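Local coordinates for pyocin-S2 immunity protein (Pseudomonas aeruginosa, PDB 4QKO), which binds the nuclease domain of pyocin S2 and thereby probably protects the producing cell from its own toxin, at residues E7-E10 / K11-L14. Residues are numbered along the deposited sequence; the frame is centred on the assembly and turned at random.
Sequences EYTE and KEFL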
# COMPACT_ATOMS: atom_id res chain seq x y z
N GLU A 7 13.65 -15.22 18.86
CA GLU A 7 12.70 -16.34 19.05
C GLU A 7 12.31 -17.09 17.74
O GLU A 7 11.84 -18.25 17.78
CB GLU A 7 11.47 -15.83 19.80
CG GLU A 7 11.87 -15.33 21.19
CD GLU A 7 10.94 -14.29 21.82
OE1 GLU A 7 9.88 -13.97 21.25
OE2 GLU A 7 11.29 -13.79 22.94
N TYR A 8 12.48 -16.45 16.56
CA TYR A 8 12.24 -17.14 15.33
C TYR A 8 13.47 -17.89 14.90
O TYR A 8 14.58 -17.36 14.99
CB TYR A 8 11.94 -16.13 14.23
CG TYR A 8 10.62 -15.43 14.36
CD1 TYR A 8 10.41 -14.41 15.30
CD2 TYR A 8 9.58 -15.78 13.53
CE1 TYR A 8 9.19 -13.74 15.39
CE2 TYR A 8 8.36 -15.13 13.61
CZ TYR A 8 8.17 -14.12 14.55
OH TYR A 8 6.96 -13.52 14.61
N THR A 9 13.31 -19.09 14.37
CA THR A 9 14.30 -19.58 13.45
C THR A 9 14.21 -18.80 12.15
O THR A 9 13.16 -18.24 11.85
CB THR A 9 14.14 -21.05 13.11
OG1 THR A 9 12.92 -21.25 12.40
CG2 THR A 9 14.11 -21.89 14.38
N GLU A 10 15.28 -18.83 11.37
CA GLU A 10 15.28 -18.26 10.02
C GLU A 10 14.13 -18.81 9.17
O GLU A 10 13.44 -18.05 8.50
CB GLU A 10 16.60 -18.49 9.31
CG GLU A 10 16.76 -17.67 8.05
CD GLU A 10 18.11 -17.84 7.36
OE1 GLU A 10 18.19 -17.67 6.12
OE2 GLU A 10 19.10 -18.11 8.07
N LYS A 11 13.91 -20.14 9.19
CA LYS A 11 12.79 -20.73 8.44
C LYS A 11 11.42 -20.19 8.86
O LYS A 11 10.54 -19.92 7.98
CB LYS A 11 12.84 -22.26 8.53
CG LYS A 11 11.79 -22.97 7.70
CD LYS A 11 10.48 -23.14 8.46
CE LYS A 11 10.40 -24.52 9.09
NZ LYS A 11 10.35 -25.58 8.05
N GLU A 12 11.21 -20.02 10.17
CA GLU A 12 9.98 -19.43 10.73
C GLU A 12 9.81 -17.97 10.30
O GLU A 12 8.71 -17.49 10.04
CB GLU A 12 9.92 -19.45 12.24
CG GLU A 12 9.67 -20.85 12.85
CD GLU A 12 9.94 -20.99 14.39
OE1 GLU A 12 10.60 -20.11 15.02
OE2 GLU A 12 9.48 -22.03 14.98
N PHE A 13 10.91 -17.23 10.33
CA PHE A 13 10.80 -15.84 9.93
C PHE A 13 10.52 -15.71 8.43
O PHE A 13 9.77 -14.87 8.03
CB PHE A 13 12.08 -15.07 10.27
CG PHE A 13 11.92 -13.61 10.10
CD1 PHE A 13 11.08 -12.92 10.94
CD2 PHE A 13 12.57 -12.93 9.08
CE1 PHE A 13 10.91 -11.55 10.81
CE2 PHE A 13 12.41 -11.55 8.95
CZ PHE A 13 11.57 -10.86 9.81
N LEU A 14 11.13 -16.57 7.62
CA LEU A 14 10.88 -16.60 6.18
C LEU A 14 9.41 -16.89 5.93
O LEU A 14 8.79 -16.21 5.10
CB LEU A 14 11.82 -17.59 5.45
CG LEU A 14 11.50 -17.85 3.99
CD1 LEU A 14 11.76 -16.64 3.13
CD2 LEU A 14 12.30 -19.03 3.49
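With chi1 of 65°, Thr9 holds OG1 between its backbone N and carbonyl carbon, facing the first turn of helix 10-21, while Glu12 sets CG anti to its own carbonyl carbon (chi1 -73°) and stretches its carboxylate back toward Thr9. The two side chains thereby complete a capping box at the N-terminus of this helix. Its reciprocal bonds are both well aligned: Glu12 N donates to Thr9 OG1 over 3.1 Å. In return, Thr9 N donates to Glu12 OE1 over 3.0 Å, its N-H pointing nearly straight at the oxygen. This second bond reaches OE1 from above the carboxylate plane. Glu12 CG also lies 3.3 Å from Thr9 OG1, so the aliphatic part of the glutamate packs against the capping hydroxyl. Lys2 forms a salt bridge to the same OE1, giving that oxygen two partners and probably steadying its negative charge.

Tyr8, just before the cap, and Phe13, in the first turn of the helix, make a T-shaped pair, with the edge of Phe13 directed at the tyrosine face. A centroid separation of 5.7 Å and nearly perpendicular planes (86°) support this assignment; the approach is toward the rim of the Tyr8 ring, and the CB atoms of the two residues add an apolar contact. The pair ties the incoming loop to the helix, and Phe13 continues inward against Phe41 of helix 31-45 and Val69 of helix 65-78, within the all-helical fold. Regular helical bonding follows the cap: Leu14 N donates to Glu10 O, and one residue earlier Phe13 N donates to Thr9 O at 2.9 Å.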